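Local coordinates for protein putative isocitrate dehydrogenase, NAD-dependent (Methylococcus capsulatus, PDB 6LKY) that probably catalyses the NAD-dependent oxidative decarboxylation of isocitrate to 2-oxoglutarate, a reaction that likely needs magnesium, and binds NAD in a pocket completed by a second subunit, at residues 153-158 and 190-195; 275-280 and 327-332; 38-43 and 68-73. The protein carries 1 engineered substitution. All coordinates share one frame; numbering follows the deposited sequence.

Interaction 1. Residues 153-158 and 190-195; sequences IIRYAF and REIAKE
Apolar packing closed on one flank by a salt bridge joins helix 147-163 to the end of helix 181-193, with Ile-192 set among Ile-154, Arg-155 and Phe-158. With CG1 anti to the carbonyl carbon (chi1 -76°), Ile-192 turns its CG2 branch toward helix 147-163, where it meets CG2 of Ile-154 at 3.8 Å and CD2 of Phe-158 at 3.9 Å. The Phe-158 ring reaches on to Ala-193, its CZ 3.8 Å from CB, and stacks with Tyr-196. Helix 181-193 is the helical link of a beta-alpha-beta crossover between the adjacent parallel strands 168-173 and 200-205; helix 147-163 lies beside it, turning Ile-153 and Ala-157 onto strand 111-117. On the side away from Phe-158, Arg-155 holds Glu-195 side-on. NE of Arg-155 donates to the syn lone pair of Glu-195 OE1 at 3.2 Å (159°), and NH2 of Arg-155 to that of Glu-195 OE2 at 3.1 Å. Guanidinium and carboxylate are nearly coplanar, 18° apart, which suits a two-nitrogen grip. CD1 of Ile-192 sits 4.2 Å above the guanidinium plane of Arg-155, over its centre, so the charged group has a hydrocarbon cover on that face and its anion at the edge.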
# COMPACT_ATOMS: atom_id res chain seq x y z
N ILE A 153 -15.47 6.94 -12.74
CA ILE A 153 -14.05 7.15 -12.42
C ILE A 153 -13.15 6.59 -13.52
O ILE A 153 -12.11 7.19 -13.85
CB ILE A 153 -13.68 6.60 -11.02
CG1 ILE A 153 -12.31 7.14 -10.59
CG2 ILE A 153 -13.63 5.07 -10.98
CD1 ILE A 153 -12.27 8.66 -10.41
N ILE A 154 -13.53 5.47 -14.13
CA ILE A 154 -12.65 4.90 -15.15
C ILE A 154 -12.70 5.72 -16.44
O ILE A 154 -11.66 5.96 -17.08
CB ILE A 154 -12.98 3.41 -15.39
CG1 ILE A 154 -12.64 2.58 -14.14
CG2 ILE A 154 -12.23 2.89 -16.64
CD1 ILE A 154 -13.48 1.30 -13.97
N ARG A 155 -13.90 6.19 -16.83
CA ARG A 155 -13.96 7.12 -17.96
C ARG A 155 -13.18 8.39 -17.66
O ARG A 155 -12.50 8.92 -18.55
CB ARG A 155 -15.41 7.47 -18.30
CG ARG A 155 -16.20 6.32 -18.88
CD ARG A 155 -17.33 6.80 -19.77
NE ARG A 155 -17.86 5.69 -20.56
CZ ARG A 155 -18.93 4.99 -20.21
NH1 ARG A 155 -19.59 5.31 -19.10
NH2 ARG A 155 -19.35 3.99 -20.97
N TYR A 156 -13.25 8.91 -16.42
CA TYR A 156 -12.45 10.09 -16.10
C TYR A 156 -10.97 9.81 -16.32
O TYR A 156 -10.25 10.68 -16.83
CB TYR A 156 -12.68 10.56 -14.66
CG TYR A 156 -11.93 11.86 -14.36
CD1 TYR A 156 -10.57 11.87 -14.13
CD2 TYR A 156 -12.61 13.07 -14.35
CE1 TYR A 156 -9.89 13.04 -13.89
CE2 TYR A 156 -11.93 14.25 -14.10
CZ TYR A 156 -10.58 14.23 -13.88
OH TYR A 156 -9.89 15.40 -13.63
N ALA A 157 -10.50 8.63 -15.92
CA ALA A 157 -9.08 8.33 -16.09
C ALA A 157 -8.69 8.30 -17.57
O ALA A 157 -7.65 8.85 -17.96
CB ALA A 157 -8.72 7.00 -15.41
N PHE A 158 -9.51 7.66 -18.41
CA PHE A 158 -9.18 7.63 -19.85
C PHE A 158 -9.27 9.02 -20.49
O PHE A 158 -8.39 9.40 -21.28
CB PHE A 158 -10.10 6.65 -20.57
CG PHE A 158 -9.68 5.21 -20.44
CD1 PHE A 158 -8.63 4.71 -21.18
CD2 PHE A 158 -10.34 4.36 -19.58
CE1 PHE A 158 -8.25 3.39 -21.07
CE2 PHE A 158 -9.96 3.03 -19.45
CZ PHE A 158 -8.91 2.55 -20.21
N ARG A 190 -12.33 -3.11 -17.99
CA ARG A 190 -12.05 -3.81 -19.24
C ARG A 190 -13.07 -3.46 -20.32
O ARG A 190 -12.71 -3.31 -21.49
CB ARG A 190 -12.02 -5.32 -19.01
CG ARG A 190 -10.78 -5.73 -18.25
CD ARG A 190 -10.75 -7.19 -17.90
NE ARG A 190 -9.42 -7.55 -17.44
CZ ARG A 190 -9.11 -8.69 -16.84
NH1 ARG A 190 -10.06 -9.59 -16.61
NH2 ARG A 190 -7.87 -8.92 -16.47
N GLU A 191 -14.34 -3.32 -19.94
CA GLU A 191 -15.33 -2.95 -20.95
C GLU A 191 -15.09 -1.54 -21.46
O GLU A 191 -15.07 -1.30 -22.67
CB GLU A 191 -16.75 -3.10 -20.38
CG GLU A 191 -17.21 -4.56 -20.36
CD GLU A 191 -18.40 -4.82 -19.44
OE1 GLU A 191 -18.72 -6.01 -19.23
OE2 GLU A 191 -19.01 -3.85 -18.92
N ILE A 192 -14.83 -0.59 -20.55
CA ILE A 192 -14.66 0.80 -20.95
C ILE A 192 -13.38 1.00 -21.76
O ILE A 192 -13.32 1.88 -22.63
CB ILE A 192 -14.71 1.70 -19.70
CG1 ILE A 192 -16.16 1.85 -19.21
CG2 ILE A 192 -14.04 3.07 -19.96
CD1 ILE A 192 -16.31 2.58 -17.90
N ALA A 193 -12.35 0.18 -21.51
CA ALA A 193 -11.09 0.34 -22.23
C ALA A 193 -11.27 0.20 -23.73
O ALA A 193 -10.52 0.80 -24.51
CB ALA A 193 -10.07 -0.69 -21.72
N LYS A 194 -12.26 -0.60 -24.16
CA LYS A 194 -12.49 -0.80 -25.58
C LYS A 194 -13.06 0.43 -26.26
O LYS A 194 -12.98 0.55 -27.49
CB LYS A 194 -13.39 -2.03 -25.77
CG LYS A 194 -12.68 -3.31 -25.30
CD LYS A 194 -13.43 -4.60 -25.63
CE LYS A 194 -14.83 -4.61 -25.03
NZ LYS A 194 -15.26 -6.00 -24.73
N GLU A 195 -13.62 1.37 -25.49
CA GLU A 195 -14.02 2.66 -26.02
C GLU A 195 -12.85 3.60 -26.26
O GLU A 195 -13.06 4.71 -26.75
CB GLU A 195 -15.01 3.33 -25.07
CG GLU A 195 -16.29 2.55 -24.84
CD GLU A 195 -17.10 3.10 -23.67
OE1 GLU A 195 -16.87 4.26 -23.25
OE2 GLU A 195 -17.96 2.35 -23.16

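Interaction 2. Residues 275-280 and 327-332; sequences ANPTAM and AQMAEA. With NAD (nicotinamide-adenine-dinucleotide), chain C.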
# COMPACT_ATOMS: atom_id res chain seq x y z
N ALA A 275 7.07 23.13 8.42
CA ALA A 275 6.38 22.36 7.39
C ALA A 275 6.72 22.84 5.99
O ALA A 275 6.77 24.05 5.72
CB ALA A 275 4.86 22.41 7.61
N ASN A 276 6.91 21.89 5.08
CA ASN A 276 7.11 22.20 3.67
C ASN A 276 5.81 22.72 3.06
O ASN A 276 4.78 22.03 3.13
CB ASN A 276 7.57 20.96 2.91
CG ASN A 276 8.11 21.29 1.54
OD1 ASN A 276 7.76 22.32 0.95
ND2 ASN A 276 8.96 20.41 1.02
N PRO A 277 5.79 23.91 2.48
CA PRO A 277 4.56 24.44 1.88
C PRO A 277 4.37 24.06 0.43
O PRO A 277 3.36 24.46 -0.17
CB PRO A 277 4.76 25.96 2.03
CG PRO A 277 6.25 26.15 1.90
CD PRO A 277 6.88 24.91 2.50
N THR A 278 5.30 23.29 -0.13
CA THR A 278 5.27 22.97 -1.55
C THR A 278 3.96 22.32 -1.95
O THR A 278 3.36 22.69 -2.97
CB THR A 278 6.44 22.05 -1.89
OG1 THR A 278 7.67 22.68 -1.51
CG2 THR A 278 6.45 21.70 -3.38
N ALA A 279 3.51 21.32 -1.18
CA ALA A 279 2.28 20.61 -1.53
C ALA A 279 1.10 21.56 -1.63
O ALA A 279 0.33 21.52 -2.60
CB ALA A 279 2.01 19.50 -0.51
N MET A 280 0.94 22.44 -0.64
CA MET A 280 -0.16 23.40 -0.68
C MET A 280 -0.02 24.36 -1.85
O MET A 280 -1.01 24.71 -2.52
CB MET A 280 -0.25 24.17 0.63
CG MET A 280 -1.63 24.74 0.88
SD MET A 280 -2.82 23.43 1.28
CE MET A 280 -4.18 23.84 0.17
N ALA A 327 8.09 29.98 6.25
CA ALA A 327 7.98 31.34 5.73
C ALA A 327 9.13 31.71 4.77
O ALA A 327 8.85 32.28 3.71
CB ALA A 327 7.86 32.34 6.89
N GLN A 328 10.41 31.43 5.13
CA GLN A 328 11.49 31.40 4.12
C GLN A 328 11.08 30.88 2.79
O GLN A 328 11.19 31.57 1.77
CB GLN A 328 12.66 30.48 4.48
CG GLN A 328 14.17 30.83 4.04
CD GLN A 328 15.17 31.59 4.84
OE1 GLN A 328 15.45 31.27 5.97
NE2 GLN A 328 15.93 32.41 4.09
N MET A 329 10.81 29.58 2.77
CA MET A 329 10.61 28.89 1.52
C MET A 329 9.50 29.54 0.73
O MET A 329 9.61 29.71 -0.49
CB MET A 329 10.33 27.42 1.80
CG MET A 329 10.30 26.61 0.55
SD MET A 329 10.23 24.84 0.84
CE MET A 329 10.34 24.29 -0.86
N ALA A 330 8.44 29.98 1.44
CA ALA A 330 7.36 30.69 0.76
C ALA A 330 7.88 32.00 0.13
O ALA A 330 7.52 32.34 -1.00
CB ALA A 330 6.21 30.97 1.74
N GLU A 331 8.72 32.77 0.85
CA GLU A 331 9.23 34.03 0.29
C GLU A 331 10.12 33.78 -0.90
O GLU A 331 9.99 34.48 -1.90
CB GLU A 331 9.98 34.86 1.33
CG GLU A 331 9.27 36.16 1.73
CD GLU A 331 9.01 37.05 0.48
OE1 GLU A 331 7.82 37.43 0.27
OE2 GLU A 331 9.93 37.27 -0.41
N ALA A 332 10.97 32.74 -0.83
CA ALA A 332 11.79 32.36 -1.99
C ALA A 332 10.92 32.04 -3.20
O ALA A 332 11.20 32.50 -4.33
CB ALA A 332 12.68 31.16 -1.65
PA NAD C . 0.41 13.34 8.18
O1A NAD C . -0.26 14.46 8.93
O2A NAD C . 0.37 13.58 6.70
O5B NAD C . 1.90 13.16 8.73
C5B NAD C . 2.70 12.09 8.22
C4B NAD C . 4.16 12.48 8.32
O4B NAD C . 4.42 13.41 7.25
C3B NAD C . 4.43 13.18 9.64
O3B NAD C . 5.68 12.77 10.18
C2B NAD C . 4.46 14.65 9.26
O2B NAD C . 5.29 15.46 10.11
C1B NAD C . 4.90 14.63 7.81
N9A NAD C . 4.29 15.82 7.24
C8A NAD C . 3.10 15.68 6.38
N7A NAD C . 3.01 17.08 5.90
C5A NAD C . 4.37 17.34 5.43
C6A NAD C . 4.71 18.82 5.53
N6A NAD C . 3.99 19.55 4.48
N1A NAD C . 6.16 18.95 5.32
C2A NAD C . 6.99 18.28 6.35
N3A NAD C . 6.18 17.42 7.22
C4A NAD C . 5.23 16.62 6.44
O3 NAD C . -0.34 11.94 8.42
PN NAD C . -0.84 11.37 9.82
O1N NAD C . 0.03 11.73 10.98
O2N NAD C . -0.94 9.86 9.62
O5D NAD C . -2.31 11.98 10.07
C5D NAD C . -2.46 13.21 10.80
C4D NAD C . -3.89 13.72 10.62
O4D NAD C . -4.09 14.26 9.30
C3D NAD C . -4.91 12.60 10.83
O3D NAD C . -5.93 13.10 11.68
C2D NAD C . -5.45 12.36 9.43
O2D NAD C . -6.81 11.94 9.40
C1D NAD C . -5.32 13.73 8.77
N1N NAD C . -5.39 13.56 7.30
C2N NAD C . -5.68 14.79 6.57
C3N NAD C . -5.93 14.38 5.14
C7N NAD C . -6.67 15.43 4.32
O7N NAD C . -6.21 15.50 2.98
N7N NAD C . -6.67 16.73 4.99
C4N NAD C . -4.70 13.81 4.45
C5N NAD C . -3.99 12.77 5.29
C6N NAD C . -4.22 12.80 6.81
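Asn-276 lies between the coenzyme and Met-329. Its backbone O accepts a hydrogen bond from N6A of NAD at 2.9 Å, and its CB comes within 3.4 Å of N1A, so the residue borders the Watson-Crick side of the adenine. With CG anti to the backbone N (chi1 -166°), the amide turns away from the base: ND2 bonds to Asp-317, while OD1 approaches SD of Met-329 at 3.5 Å. OD1 also accepts from Thr-278 N at 2.9 Å (160°), the donor standing 40° out of the carbonyl plane. This is an Asx turn across Pro-277, and it caps the start of helix 278-290. An alanine in place of Asn-276 would probably leave Thr-278 N without its capping acceptor and Asp-317 without its amide partner, making the turn that presents the backbone O to adenine less well fixed. Pro-277 turns its ring toward helix 326-337, CD lying 3.7 Å from SD of Met-329, and packs on Ala-19 of helix 13-26. Thr-278 then meets the far end of the fully extended Met-329 chain, its OG1 tight against CE at 3.2 Å; Ile-308 of helix 294-310 touches both residues.

Interaction 3. Residues 38-43 and 68-73; sequences AGMAAV and PLTTPV. With NAD (nicotinamide-adenine-dinucleotide), chain C.
The loop after strand 63-66, which carries part of the NAD site, rests here on the start of helix 39-46, with Leu-69, Thr-70 and Pro-72 meeting Ala-38, Gly-39 and Met-40. Leu-69 is modelled in two positions; in one of them its CD1 lies 3.7 Å from CB of Ala-38 and its CD2 passes close to the Ala-38 carbonyl. Gly-39 follows with a positive phi of 75°, a turn easily made by glycine, and brings its backbone near to Leu-69. Met-40 leaves with CG anti to the backbone N (chi1 -163°) and bends at both later torsions, which curls its CE over the loop to within 3.9 Å of CG2 of Thr-70 and 4.5 Å of CG of Pro-72. Asp-10 ties the two segments together, its OD2 accepting from both Met-40 N and Thr-70 N. On the coenzyme side, Thr-71 N donates to O3D of the nicotinamide ribose at 3.1 Å (144°) and weakly to O2D at 3.4 Å, while O3D donates back to Thr-71 O at 3.0 Å. The OG1 of Thr-70 is taken by Ser-265, and Asn-176 of the second subunit packs on Thr-71. The main chain of Thr-71 thus both donates to and accepts from O3D; the apolar packing of its neighbours and the shared Asp-10 carboxylate are likely to steady that position.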
# COMPACT_ATOMS: atom_id res chain seq x y z
N ALA A 38 -13.44 24.41 9.09
CA ALA A 38 -13.79 22.99 9.01
C ALA A 38 -12.81 22.19 9.85
O ALA A 38 -11.73 22.68 10.22
CB ALA A 38 -13.78 22.49 7.56
N GLY A 39 -13.18 20.94 10.15
CA GLY A 39 -12.30 20.05 10.88
C GLY A 39 -12.23 20.41 12.36
O GLY A 39 -13.16 20.98 12.93
N MET A 40 -11.09 20.09 12.98
CA MET A 40 -10.94 20.28 14.42
C MET A 40 -11.05 21.75 14.79
O MET A 40 -11.67 22.10 15.81
CB MET A 40 -9.61 19.70 14.90
CG MET A 40 -9.50 19.45 16.41
SD MET A 40 -10.75 18.34 17.12
CE MET A 40 -10.20 16.74 16.52
N ALA A 41 -10.51 22.64 13.95
CA ALA A 41 -10.65 24.06 14.21
C ALA A 41 -12.12 24.43 14.37
O ALA A 41 -12.49 25.10 15.34
CB ALA A 41 -9.99 24.87 13.09
N ALA A 42 -12.98 23.90 13.48
CA ALA A 42 -14.39 24.23 13.58
C ALA A 42 -15.01 23.62 14.82
O ALA A 42 -15.82 24.28 15.51
CB ALA A 42 -15.13 23.79 12.31
N VAL A 43 -14.58 22.41 15.20
CA VAL A 43 -15.07 21.83 16.44
C VAL A 43 -14.73 22.75 17.61
O VAL A 43 -15.56 22.97 18.50
CB VAL A 43 -14.49 20.42 16.66
CG1 VAL A 43 -14.74 19.97 18.12
CG2 VAL A 43 -15.11 19.42 15.69
N PRO A 68 -5.19 20.83 5.32
CA PRO A 68 -5.46 19.49 5.86
C PRO A 68 -6.41 19.55 7.04
O PRO A 68 -6.35 20.46 7.86
CB PRO A 68 -4.07 19.00 6.30
CG PRO A 68 -3.30 20.29 6.58
CD PRO A 68 -3.78 21.22 5.49
N LEU A 69 -7.30 18.56 7.12
CA LEU A 69 -8.28 18.48 8.20
C LEU A 69 -8.01 17.24 9.03
O LEU A 69 -7.88 16.14 8.48
CB LEU A 69 -9.70 18.48 7.63
CG LEU A 69 -10.04 19.78 6.89
CD1 LEU A 69 -11.49 19.78 6.38
CD2 LEU A 69 -9.81 20.97 7.80
N THR A 70 -7.92 17.42 10.35
CA THR A 70 -7.72 16.30 11.27
C THR A 70 -8.97 15.41 11.31
O THR A 70 -10.09 15.91 11.45
CB THR A 70 -7.41 16.83 12.67
OG1 THR A 70 -6.08 17.37 12.69
CG2 THR A 70 -7.57 15.74 13.75
N THR A 71 -8.78 14.09 11.21
CA THR A 71 -9.84 13.14 11.49
C THR A 71 -9.47 12.27 12.68
O THR A 71 -8.39 11.65 12.67
CB THR A 71 -10.12 12.24 10.25
OG1 THR A 71 -10.46 13.07 9.14
CG2 THR A 71 -11.25 11.22 10.52
N PRO A 72 -10.31 12.18 13.71
CA PRO A 72 -9.97 11.34 14.88
C PRO A 72 -9.99 9.85 14.55
O PRO A 72 -10.75 9.37 13.69
CB PRO A 72 -11.05 11.69 15.92
CG PRO A 72 -11.90 12.78 15.31
CD PRO A 72 -11.62 12.84 13.84
N VAL A 73 -9.13 9.12 15.24
CA VAL A 73 -8.92 7.69 15.04
C VAL A 73 -9.76 6.90 16.04
O VAL A 73 -9.81 7.24 17.23
CB VAL A 73 -7.43 7.33 15.16
CG1 VAL A 73 -6.62 8.11 14.13
CG2 VAL A 73 -6.91 7.63 16.55
PA NAD C . 0.41 13.34 8.18
O1A NAD C . -0.26 14.46 8.93
O2A NAD C . 0.37 13.58 6.70
O5B NAD C . 1.90 13.16 8.73
C5B NAD C . 2.70 12.09 8.22
C4B NAD C . 4.16 12.48 8.32
O4B NAD C . 4.42 13.41 7.25
C3B NAD C . 4.43 13.18 9.64
O3B NAD C . 5.68 12.77 10.18
C2B NAD C . 4.46 14.65 9.26
O2B NAD C . 5.29 15.46 10.11
C1B NAD C . 4.90 14.63 7.81
N9A NAD C . 4.29 15.82 7.24
C8A NAD C . 3.10 15.68 6.38
N7A NAD C . 3.01 17.08 5.90
C5A NAD C . 4.37 17.34 5.43
C6A NAD C . 4.71 18.82 5.53
N6A NAD C . 3.99 19.55 4.48
N1A NAD C . 6.16 18.95 5.32
C2A NAD C . 6.99 18.28 6.35
N3A NAD C . 6.18 17.42 7.22
C4A NAD C . 5.23 16.62 6.44
O3 NAD C . -0.34 11.94 8.42
PN NAD C . -0.84 11.37 9.82
O1N NAD C . 0.03 11.73 10.98
O2N NAD C . -0.94 9.86 9.62
O5D NAD C . -2.31 11.98 10.07
C5D NAD C . -2.46 13.21 10.80
C4D NAD C . -3.89 13.72 10.62
O4D NAD C . -4.09 14.26 9.30
C3D NAD C . -4.91 12.60 10.83
O3D NAD C . -5.93 13.10 11.68
C2D NAD C . -5.45 12.36 9.43
O2D NAD C . -6.81 11.94 9.40
C1D NAD C . -5.32 13.73 8.77
N1N NAD C . -5.39 13.56 7.30
C2N NAD C . -5.68 14.79 6.57
C3N NAD C . -5.93 14.38 5.14
C7N NAD C . -6.67 15.43 4.32
O7N NAD C . -6.21 15.50 2.98
N7N NAD C . -6.67 16.73 4.99
C4N NAD C . -4.70 13.81 4.45
C5N NAD C . -3.99 12.77 5.29
C6N NAD C . -4.22 12.80 6.81

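From the N terminus the three contacts follow in series, neither nesting nor crossing. Interaction 3 comes first, closing 24 residues with helix 52-61 and strand 63-66, and ties helix 39-46 to the loop after that strand. Interaction 1 closes 31 residues that include strand 168-173, tying helix 147-163 to the end of helix 181-193. Interaction 2 closes the longest connection, 46 residues, with helix 294-310 inside it, and ties the start of helix 278-290 to the C-terminal helix 326-337. Interactions 2 and 3 touch the same NAD, at its adenine and nicotinamide-ribose ends respectively. Interaction 1 lies across the chain's centre, about 37 Å from interaction 2 and 35 Å from interaction 3, centre to centre.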